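Local coordinates for protein terminal oxygenase component of carbazole 1,9a-dioxygenase (Nocardioides aromaticivorans, PDB 3GCF) that serves as terminal oxygenase of carbazole 1,9a-dioxygenase, probably passing electrons from a Rieske [2Fe-2S] cluster to a mononuclear iron where dioxygen attacks carbazole, at residues D186-R194 with L204-P212; M218-V229 with K368-R378. All coordinates share one frame; numbering follows the deposited sequence.

Contact 1 of 2, residues D186-R194 with L204-P212; sequences DTTHIFMHR and LAFPYGFVP. With FE2 (Fe (II) ion), chain P.
The Phe-191 ring takes CB of Tyr-208 at its edge, while NH1 of Arg-194 sits 3.6 Å above the centre of one face of that ring. That nitrogen also donates to Phe-191 O, in the guanidinium plane, and CB of Arg-194 reaches the edge of the Tyr-208 ring, 3.6 Å from CE1. The edge of the Phe-210 ring faces Thr-187 O; Ile-190 CD1 comes obliquely to the same ring, 3.6 Å from CE2. With CG1 of Ile-190 between backbone N and carbonyl carbon (chi1 63°), CG1 is turned to Tyr-208 O and CD1 carried on to Phe-210; Ile-190 CB lies 3.8 Å from Phe-206 CE2. Behind this packing lies the mononuclear iron of the Rieske oxygenases, held by a facial triad of two histidines and one carboxylate: NE2 of His-189 and of His-193 each bind at 2.1 Å, two waters coordinate, and Asp-337 completes the triad. ND1 of His-189 donates to Asp-186 O (2.8 Å) in the imidazole plane, fixing the ring's rotation. OD2 of Asp-186 is hydrogen-bonded to NE2 of His-99 of the second subunit, a cluster ligand, consistent with an electron path between subunits. Farther along, Phe-210 N donates to Thr-187 O at 2.9 Å, and Thr-187 OG1 returns a bond to Phe-210 O.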
loop_
_atom_site.group_PDB
_atom_site.type_symbol
_atom_site.label_atom_id
_atom_site.label_comp_id
_atom_site.label_asym_id
_atom_site.label_seq_id
_atom_site.Cartn_x
_atom_site.Cartn_y
_atom_site.Cartn_z
ATOM N N ASP A 186 7.369 7.154 30.401
ATOM C CA ASP A 186 8.601 6.369 30.421
ATOM C C ASP A 186 9.677 7.279 31.002
ATOM O O ASP A 186 10.018 8.291 30.395
ATOM C CB ASP A 186 8.948 5.961 28.988
ATOM C CG ASP A 186 10.151 5.052 28.909
ATOM O OD1 ASP A 186 11.173 5.352 29.559
ATOM O OD2 ASP A 186 10.079 4.044 28.176
ATOM N N THR A 187 10.219 6.917 32.164
ATOM C CA THR A 187 11.204 7.764 32.832
ATOM C C THR A 187 12.666 7.692 32.379
ATOM O O THR A 187 13.493 8.483 32.842
ATOM C CB THR A 187 11.155 7.560 34.368
ATOM O OG1 THR A 187 11.652 6.261 34.700
ATOM C CG2 THR A 187 9.721 7.681 34.873
ATOM N N THR A 188 12.998 6.766 31.485
ATOM C CA THR A 188 14.374 6.686 31.004
ATOM C C THR A 188 14.508 6.922 29.494
ATOM O O THR A 188 15.619 7.010 28.977
ATOM C CB THR A 188 15.042 5.336 31.380
ATOM O OG1 THR A 188 14.325 4.247 30.784
ATOM C CG2 THR A 188 15.062 5.164 32.890
ATOM N N HIS A 189 13.387 7.047 28.788
ATOM C CA HIS A 189 13.452 7.287 27.350
ATOM C C HIS A 189 13.962 8.707 27.068
ATOM O O HIS A 189 14.361 9.017 25.943
ATOM C CB HIS A 189 12.067 7.126 26.701
ATOM C CG HIS A 189 11.284 8.403 26.621
ATOM N ND1 HIS A 189 10.638 8.953 27.709
ATOM C CD2 HIS A 189 11.087 9.263 25.593
ATOM C CE1 HIS A 189 10.076 10.096 27.352
ATOM N NE2 HIS A 189 10.334 10.306 26.074
ATOM N N ILE A 190 13.952 9.565 28.087
ATOM C CA ILE A 190 14.372 10.952 27.906
ATOM C C ILE A 190 15.810 11.096 27.437
ATOM O O ILE A 190 16.255 12.188 27.067
ATOM C CB ILE A 190 14.147 11.789 29.188
ATOM C CG1 ILE A 190 14.998 11.259 30.340
ATOM C CG2 ILE A 190 12.653 11.778 29.542
ATOM C CD1 ILE A 190 14.784 12.022 31.646
ATOM N N PHE A 191 16.526 9.978 27.451
ATOM C CA PHE A 191 17.901 9.928 26.976
ATOM C C PHE A 191 17.906 10.477 25.542
ATOM O O PHE A 191 18.748 11.300 25.185
ATOM C CB PHE A 191 18.376 8.466 26.986
ATOM C CG PHE A 191 19.681 8.230 26.273
ATOM C CD1 PHE A 191 20.871 8.757 26.767
ATOM C CD2 PHE A 191 19.723 7.452 25.117
ATOM C CE1 PHE A 191 22.087 8.513 26.120
ATOM C CE2 PHE A 191 20.938 7.199 24.458
ATOM C CZ PHE A 191 22.120 7.731 24.962
ATOM N N MET A 192 16.935 10.036 24.741
ATOM C CA MET A 192 16.832 10.445 23.341
ATOM C C MET A 192 16.564 11.933 23.123
ATOM O O MET A 192 16.720 12.431 22.008
ATOM C CB MET A 192 15.739 9.638 22.630
ATOM C CG MET A 192 14.330 10.195 22.813
ATOM S SD MET A 192 13.065 9.323 21.856
ATOM C CE MET A 192 13.480 9.848 20.205
ATOM N N HIS A 193 16.164 12.645 24.175
ATOM C CA HIS A 193 15.878 14.078 24.056
ATOM C C HIS A 193 17.057 14.974 24.429
ATOM O O HIS A 193 16.976 16.197 24.294
ATOM C CB HIS A 193 14.703 14.473 24.961
ATOM C CG HIS A 193 13.397 13.845 24.589
ATOM N ND1 HIS A 193 12.843 13.968 23.334
ATOM C CD2 HIS A 193 12.512 13.128 25.323
ATOM C CE1 HIS A 193 11.672 13.355 23.311
ATOM N NE2 HIS A 193 11.447 12.839 24.506
ATOM N N ARG A 194 18.141 14.367 24.906
ATOM C CA ARG A 194 19.319 15.108 25.365
ATOM C C ARG A 194 19.840 16.204 24.439
ATOM O O ARG A 194 20.399 17.200 24.910
ATOM C CB ARG A 194 20.461 14.128 25.686
ATOM C CG ARG A 194 21.055 13.438 24.466
ATOM C CD ARG A 194 22.039 12.339 24.852
ATOM N NE ARG A 194 22.656 11.739 23.675
ATOM C CZ ARG A 194 22.030 10.940 22.819
ATOM N NH1 ARG A 194 20.755 10.623 23.007
ATOM N NH2 ARG A 194 22.674 10.479 21.756
ATOM N N LEU A 204 17.392 24.151 30.833
ATOM C CA LEU A 204 16.955 23.042 31.662
ATOM C C LEU A 204 18.076 22.181 32.224
ATOM O O LEU A 204 19.070 21.915 31.547
ATOM C CB LEU A 204 16.023 22.122 30.871
ATOM C CG LEU A 204 14.784 22.673 30.170
ATOM C CD1 LEU A 204 14.015 21.496 29.553
ATOM C CD2 LEU A 204 13.902 23.423 31.165
ATOM N N ALA A 205 17.914 21.766 33.476
ATOM C CA ALA A 205 18.856 20.848 34.099
ATOM C C ALA A 205 18.083 19.590 33.735
ATOM O O ALA A 205 17.115 19.236 34.405
ATOM C CB ALA A 205 18.888 21.039 35.614
ATOM N N PHE A 206 18.484 18.933 32.653
ATOM C CA PHE A 206 17.747 17.763 32.193
ATOM C C PHE A 206 18.575 16.493 32.215
ATOM O O PHE A 206 19.572 16.377 31.504
ATOM C CB PHE A 206 17.225 18.031 30.780
ATOM C CG PHE A 206 16.038 17.202 30.406
ATOM C CD1 PHE A 206 14.825 17.364 31.069
ATOM C CD2 PHE A 206 16.124 16.262 29.386
ATOM C CE1 PHE A 206 13.715 16.601 30.720
ATOM C CE2 PHE A 206 15.017 15.494 29.029
ATOM C CZ PHE A 206 13.814 15.665 29.696
ATOM N N PRO A 207 18.157 15.508 33.022
ATOM C CA PRO A 207 18.885 14.243 33.124
ATOM C C PRO A 207 18.643 13.299 31.949
ATOM O O PRO A 207 17.733 13.512 31.150
ATOM C CB PRO A 207 18.383 13.675 34.444
ATOM C CG PRO A 207 16.941 14.077 34.430
ATOM C CD PRO A 207 16.990 15.519 33.927
ATOM N N TYR A 208 19.474 12.264 31.849
ATOM C CA TYR A 208 19.344 11.274 30.791
ATOM C C TYR A 208 18.274 10.253 31.169
ATOM O O TYR A 208 17.810 9.480 30.331
ATOM C CB TYR A 208 20.676 10.554 30.557
ATOM C CG TYR A 208 21.770 11.451 30.028
ATOM C CD1 TYR A 208 21.499 12.400 29.043
ATOM C CD2 TYR A 208 23.078 11.342 30.494
ATOM C CE1 TYR A 208 22.500 13.219 28.534
ATOM C CE2 TYR A 208 24.093 12.163 29.990
ATOM C CZ TYR A 208 23.791 13.101 29.010
ATOM O OH TYR A 208 24.767 13.937 28.519
ATOM N N GLY A 209 17.894 10.258 32.443
ATOM C CA GLY A 209 16.877 9.339 32.917
ATOM C C GLY A 209 16.615 9.452 34.409
ATOM O O GLY A 209 17.397 10.060 35.141
ATOM N N PHE A 210 15.498 8.882 34.851
ATOM C CA PHE A 210 15.122 8.872 36.263
ATOM C C PHE A 210 14.984 7.406 36.661
ATOM O O PHE A 210 14.233 6.661 36.035
ATOM C CB PHE A 210 13.774 9.562 36.483
ATOM C CG PHE A 210 13.796 11.043 36.249
ATOM C CD1 PHE A 210 14.229 11.912 37.248
ATOM C CD2 PHE A 210 13.362 11.573 35.038
ATOM C CE1 PHE A 210 14.226 13.291 37.046
ATOM C CE2 PHE A 210 13.355 12.948 34.825
ATOM C CZ PHE A 210 13.788 13.811 35.834
ATOM N N VAL A 211 15.694 7.001 37.705
ATOM C CA VAL A 211 15.641 5.622 38.173
ATOM C C VAL A 211 14.992 5.557 39.557
ATOM O O VAL A 211 15.393 6.287 40.466
ATOM C CB VAL A 211 17.063 5.025 38.255
ATOM C CG1 VAL A 211 17.006 3.589 38.765
ATOM C CG2 VAL A 211 17.720 5.077 36.879
ATOM N N PRO A 212 13.971 4.692 39.729
ATOM C CA PRO A 212 13.280 4.548 41.016
ATOM C C PRO A 212 14.315 4.327 42.118
ATOM O O PRO A 212 15.151 3.431 42.008
ATOM C CB PRO A 212 12.399 3.319 40.801
ATOM C CG PRO A 212 12.098 3.374 39.324
ATOM C CD PRO A 212 13.429 3.746 38.730
HETATM FE FE FE2 P . 9.568 12.000 25.050
HETATM O O HOH W 1 18.039 13.709 28.270
HETATM O O HOH W 2 9.056 13.351 26.543
HETATM O O HOH W 3 7.788 11.187 25.550
#

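Contact 2 of 2, residues M218-V229 with K368-R378; sequences MQVYDENWPKGV and KWRTLASERGR
Lys-368 crosses the Met-218 side chain at about a right angle, CE 3.7 Å from SD, and its CD rests near Val-220 CG2. Next, the backbone of Trp-369 receives CG2 of Val-229, 3.8 Å from CA. A turn later Leu-372, CG anti to the backbone N (chi1 178°), divides its methyls, CD1 against Asp-222 CG and CD2 over Gly-228, 3.5 Å from N. Arg-376 bends at chi2, bringing its guanidinium across the Asp-222 carboxylate with the planes 72° apart; OD1 lies over the guanidinium face, and NH2 makes a weak bond to OD2 (2.7 Å) within the salt bridge. Lys-227 NZ takes the other oxygen, OD1, at 3.1 Å, and also donates to Asn-224 O. A leucine in place of Arg-376 would probably leave Asp-222 with Lys-227 alone to balance its charge here. Arg-378 then stacks on Trp-225 with the planes at 23°, NH2 over one face while Lys-227 CE covers the opposite face; this NH2 also pairs with Glu-153. A C-terminal helix running almost parallel to an outer hairpin strand, axes 10.0 Å apart, fits the helix-on-antiparallel-sheet architecture of the Bet v 1-like catalytic domain.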
loop_
_atom_site.group_PDB
_atom_site.type_symbol
_atom_site.label_atom_id
_atom_site.label_comp_id
_atom_site.label_asym_id
_atom_site.label_seq_id
_atom_site.Cartn_x
_atom_site.Cartn_y
_atom_site.Cartn_z
ATOM N N MET A 218 6.558 4.956 42.919
ATOM C CA MET A 218 5.320 4.922 42.142
ATOM C C MET A 218 4.091 4.696 43.015
ATOM O O MET A 218 4.082 3.817 43.879
ATOM C CB MET A 218 5.398 3.805 41.097
ATOM C CG MET A 218 6.608 3.891 40.172
ATOM S SD MET A 218 7.011 2.284 39.439
ATOM C CE MET A 218 8.767 2.311 39.476
ATOM N N GLN A 219 3.051 5.489 42.789
ATOM C CA GLN A 219 1.828 5.340 43.558
ATOM C C GLN A 219 0.629 5.120 42.645
ATOM O O GLN A 219 0.423 5.853 41.679
ATOM C CB GLN A 219 1.583 6.567 44.437
ATOM C CG GLN A 219 0.540 6.301 45.520
ATOM C CD GLN A 219 0.373 7.457 46.479
ATOM O OE1 GLN A 219 1.353 8.005 46.982
ATOM N NE2 GLN A 219 -0.874 7.824 46.749
ATOM N N VAL A 220 -0.159 4.100 42.958
ATOM C CA VAL A 220 -1.342 3.781 42.176
ATOM C C VAL A 220 -2.582 4.381 42.832
ATOM O O VAL A 220 -2.837 4.165 44.012
ATOM C CB VAL A 220 -1.521 2.254 42.055
ATOM C CG1 VAL A 220 -2.746 1.936 41.214
ATOM C CG2 VAL A 220 -0.281 1.639 41.431
ATOM N N TYR A 221 -3.334 5.160 42.062
ATOM C CA TYR A 221 -4.560 5.777 42.548
ATOM C C TYR A 221 -5.700 4.976 41.953
ATOM O O TYR A 221 -6.014 5.112 40.771
ATOM C CB TYR A 221 -4.641 7.233 42.092
ATOM C CG TYR A 221 -3.699 8.142 42.844
ATOM C CD1 TYR A 221 -3.993 8.557 44.140
ATOM C CD2 TYR A 221 -2.485 8.539 42.284
ATOM C CE1 TYR A 221 -3.102 9.344 44.867
ATOM C CE2 TYR A 221 -1.583 9.326 43.005
ATOM C CZ TYR A 221 -1.901 9.722 44.296
ATOM O OH TYR A 221 -1.023 10.492 45.020
ATOM N N ASP A 222 -6.310 4.129 42.773
ATOM C CA ASP A 222 -7.396 3.281 42.309
ATOM C C ASP A 222 -8.600 3.327 43.246
ATOM O O ASP A 222 -9.265 2.320 43.477
ATOM C CB ASP A 222 -6.869 1.852 42.159
ATOM C CG ASP A 222 -7.903 0.899 41.607
ATOM O OD1 ASP A 222 -8.805 1.353 40.870
ATOM O OD2 ASP A 222 -7.800 -0.310 41.902
ATOM N N GLU A 223 -8.870 4.508 43.784
ATOM C CA GLU A 223 -9.996 4.709 44.687
ATOM C C GLU A 223 -10.920 5.730 44.034
ATOM O O GLU A 223 -10.660 6.930 44.088
ATOM C CB GLU A 223 -9.502 5.242 46.034
ATOM C CG GLU A 223 -10.568 5.282 47.114
ATOM C CD GLU A 223 -10.060 5.873 48.418
ATOM O OE1 GLU A 223 -9.764 7.091 48.453
ATOM O OE2 GLU A 223 -9.952 5.112 49.409
ATOM N N ASN A 224 -11.999 5.256 43.421
ATOM C CA ASN A 224 -12.929 6.149 42.731
ATOM C C ASN A 224 -12.217 6.624 41.467
ATOM O O ASN A 224 -11.300 5.955 40.983
ATOM C CB ASN A 224 -13.293 7.353 43.612
ATOM C CG ASN A 224 -14.184 6.977 44.787
ATOM O OD1 ASN A 224 -14.246 7.697 45.783
ATOM N ND2 ASN A 224 -14.891 5.853 44.668
ATOM N N TRP A 225 -12.631 7.767 40.932
ATOM C CA TRP A 225 -12.011 8.306 39.727
ATOM C C TRP A 225 -11.546 9.740 39.953
ATOM O O TRP A 225 -12.091 10.450 40.791
ATOM C CB TRP A 225 -12.992 8.264 38.552
ATOM C CG TRP A 225 -13.475 6.889 38.199
ATOM C CD1 TRP A 225 -14.576 6.249 38.698
ATOM C CD2 TRP A 225 -12.873 5.982 37.265
ATOM N NE1 TRP A 225 -14.697 5.001 38.129
ATOM C CE2 TRP A 225 -13.666 4.811 37.248
ATOM C CE3 TRP A 225 -11.740 6.043 36.445
ATOM C CZ2 TRP A 225 -13.362 3.711 36.438
ATOM C CZ3 TRP A 225 -11.436 4.947 35.641
ATOM C CH2 TRP A 225 -12.247 3.797 35.645
ATOM N N PRO A 226 -10.533 10.190 39.194
ATOM C CA PRO A 226 -9.815 9.441 38.153
ATOM C C PRO A 226 -8.828 8.415 38.706
ATOM O O PRO A 226 -8.409 8.506 39.855
ATOM C CB PRO A 226 -9.113 10.546 37.367
ATOM C CG PRO A 226 -8.788 11.541 38.441
ATOM C CD PRO A 226 -10.073 11.590 39.241
ATOM N N LYS A 227 -8.457 7.442 37.880
ATOM C CA LYS A 227 -7.513 6.418 38.303
ATOM C C LYS A 227 -6.242 6.529 37.473
ATOM O O LYS A 227 -6.298 6.813 36.270
ATOM C CB LYS A 227 -8.113 5.024 38.125
ATOM C CG LYS A 227 -9.402 4.772 38.896
ATOM C CD LYS A 227 -9.938 3.373 38.593
ATOM C CE LYS A 227 -11.287 3.120 39.266
ATOM N NZ LYS A 227 -11.219 3.222 40.758
ATOM N N GLY A 228 -5.097 6.311 38.113
ATOM C CA GLY A 228 -3.842 6.391 37.401
ATOM C C GLY A 228 -2.632 6.021 38.235
ATOM O O GLY A 228 -2.753 5.589 39.379
ATOM N N VAL A 229 -1.455 6.200 37.645
ATOM C CA VAL A 229 -0.202 5.899 38.310
ATOM C C VAL A 229 0.651 7.167 38.336
ATOM O O VAL A 229 0.759 7.872 37.336
ATOM C CB VAL A 229 0.552 4.781 37.570
ATOM C CG1 VAL A 229 1.741 4.325 38.395
ATOM C CG2 VAL A 229 -0.392 3.620 37.287
ATOM N N LYS A 368 2.589 -1.110 36.056
ATOM C CA LYS A 368 1.494 -0.776 36.966
ATOM C C LYS A 368 0.353 -0.153 36.180
ATOM O O LYS A 368 -0.816 -0.395 36.477
ATOM C CB LYS A 368 1.959 0.202 38.050
ATOM C CG LYS A 368 2.920 -0.398 39.055
ATOM C CD LYS A 368 3.322 0.623 40.099
ATOM C CE LYS A 368 4.459 0.098 40.962
ATOM N NZ LYS A 368 4.069 -1.159 41.639
ATOM N N TRP A 369 0.702 0.655 35.181
ATOM C CA TRP A 369 -0.294 1.304 34.334
ATOM C C TRP A 369 -1.065 0.274 33.508
ATOM O O TRP A 369 -2.285 0.362 33.384
ATOM C CB TRP A 369 0.379 2.340 33.412
ATOM C CG TRP A 369 -0.242 2.449 32.040
ATOM C CD1 TRP A 369 0.266 1.952 30.871
ATOM C CD2 TRP A 369 -1.513 3.029 31.708
ATOM N NE1 TRP A 369 -0.610 2.180 29.836
ATOM C CE2 TRP A 369 -1.710 2.837 30.321
ATOM C CE3 TRP A 369 -2.505 3.686 32.448
ATOM C CZ2 TRP A 369 -2.865 3.278 29.656
ATOM C CZ3 TRP A 369 -3.657 4.124 31.785
ATOM C CH2 TRP A 369 -3.824 3.915 30.405
ATOM N N ARG A 370 -0.360 -0.700 32.946
ATOM C CA ARG A 370 -1.014 -1.728 32.140
ATOM C C ARG A 370 -1.987 -2.522 32.993
ATOM O O ARG A 370 -3.099 -2.826 32.564
ATOM C CB ARG A 370 0.016 -2.688 31.548
ATOM C CG ARG A 370 0.950 -2.062 30.538
ATOM C CD ARG A 370 1.963 -3.083 30.063
ATOM N NE ARG A 370 2.815 -2.562 29.002
ATOM C CZ ARG A 370 3.882 -3.198 28.529
ATOM N NH1 ARG A 370 4.224 -4.375 29.031
ATOM N NH2 ARG A 370 4.599 -2.664 27.553
ATOM N N THR A 371 -1.548 -2.856 34.202
ATOM C CA THR A 371 -2.344 -3.624 35.148
ATOM C C THR A 371 -3.605 -2.870 35.544
ATOM O O THR A 371 -4.706 -3.417 35.505
ATOM C CB THR A 371 -1.528 -3.925 36.410
ATOM O OG1 THR A 371 -0.372 -4.681 36.046
ATOM C CG2 THR A 371 -2.353 -4.718 37.417
ATOM N N LEU A 372 -3.437 -1.610 35.920
ATOM C CA LEU A 372 -4.567 -0.784 36.318
ATOM C C LEU A 372 -5.549 -0.594 35.160
ATOM O O LEU A 372 -6.761 -0.612 35.360
ATOM C CB LEU A 372 -4.072 0.577 36.799
ATOM C CG LEU A 372 -5.161 1.568 37.214
ATOM C CD1 LEU A 372 -5.810 1.107 38.518
ATOM C CD2 LEU A 372 -4.551 2.951 37.377
ATOM N N ALA A 373 -5.020 -0.417 33.955
ATOM C CA ALA A 373 -5.854 -0.215 32.773
ATOM C C ALA A 373 -6.615 -1.489 32.412
ATOM O O ALA A 373 -7.787 -1.442 32.049
ATOM C CB ALA A 373 -4.995 0.238 31.599
ATOM N N SER A 374 -5.939 -2.625 32.510
ATOM C CA SER A 374 -6.561 -3.901 32.204
ATOM C C SER A 374 -7.706 -4.166 33.180
ATOM O O SER A 374 -8.745 -4.700 32.794
ATOM C CB SER A 374 -5.523 -5.020 32.299
ATOM O OG SER A 374 -6.097 -6.288 32.040
ATOM N N GLU A 375 -7.520 -3.772 34.436
ATOM C CA GLU A 375 -8.539 -3.981 35.463
ATOM C C GLU A 375 -9.622 -2.906 35.523
ATOM O O GLU A 375 -10.748 -3.192 35.919
ATOM C CB GLU A 375 -7.897 -4.060 36.854
ATOM C CG GLU A 375 -6.719 -5.002 36.974
ATOM C CD GLU A 375 -6.061 -4.932 38.347
ATOM O OE1 GLU A 375 -5.921 -3.807 38.887
ATOM O OE2 GLU A 375 -5.671 -5.997 38.878
ATOM N N ARG A 376 -9.298 -1.678 35.132
ATOM C CA ARG A 376 -10.277 -0.601 35.231
ATOM C C ARG A 376 -10.805 0.022 33.943
ATOM O O ARG A 376 -11.740 0.823 33.995
ATOM C CB ARG A 376 -9.719 0.505 36.126
ATOM C CG ARG A 376 -9.231 0.019 37.477
ATOM C CD ARG A 376 -10.379 -0.364 38.395
ATOM N NE ARG A 376 -9.880 -0.940 39.638
ATOM C CZ ARG A 376 -10.630 -1.188 40.709
ATOM N NH1 ARG A 376 -11.928 -0.904 40.700
ATOM N NH2 ARG A 376 -10.081 -1.727 41.792
ATOM N N GLY A 377 -10.210 -0.306 32.798
ATOM C CA GLY A 377 -10.716 0.251 31.554
ATOM C C GLY A 377 -12.196 -0.082 31.503
ATOM O O GLY A 377 -12.558 -1.246 31.618
ATOM N N ARG A 378 -13.058 0.917 31.345
ATOM C CA ARG A 378 -14.498 0.665 31.331
ATOM C C ARG A 378 -14.996 -0.228 30.203
ATOM O O ARG A 378 -15.951 -0.980 30.381
ATOM C CB ARG A 378 -15.269 1.983 31.312
ATOM C CG ARG A 378 -15.299 2.705 32.649
ATOM C CD ARG A 378 -15.851 4.095 32.444
ATOM N NE ARG A 378 -15.814 4.928 33.639
ATOM C CZ ARG A 378 -16.765 4.951 34.566
ATOM N NH1 ARG A 378 -17.834 4.175 34.446
ATOM N NH2 ARG A 378 -16.659 5.776 35.595
HETATM O O HOH W 4 3.091 1.020 43.905
#

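Overall arrangement
Contacts 1 and 2 lie within the catalytic domain, their centres about 24 Å apart, and follow each other in series: 186-194 with 204-212 closes before 218-229 meets 368-378. Strand 209-212, an outer member of a three-stranded sheet with 237-245 and 248-252, is succeeded by strand 218-221 on the margin of the seven-stranded sheet. The two contacts touch where Pro-212 CG packs on Met-218 CE at 3.5 Å. Contact 1 packs the segment that carries both iron-binding histidines; contact 2, away from the iron and its ligands, lays helix 364-376 on the sheet's outer hairpin. The chain from 186 to 229 thus runs from the iron ligands to the edge hairpin on which this late helix packs.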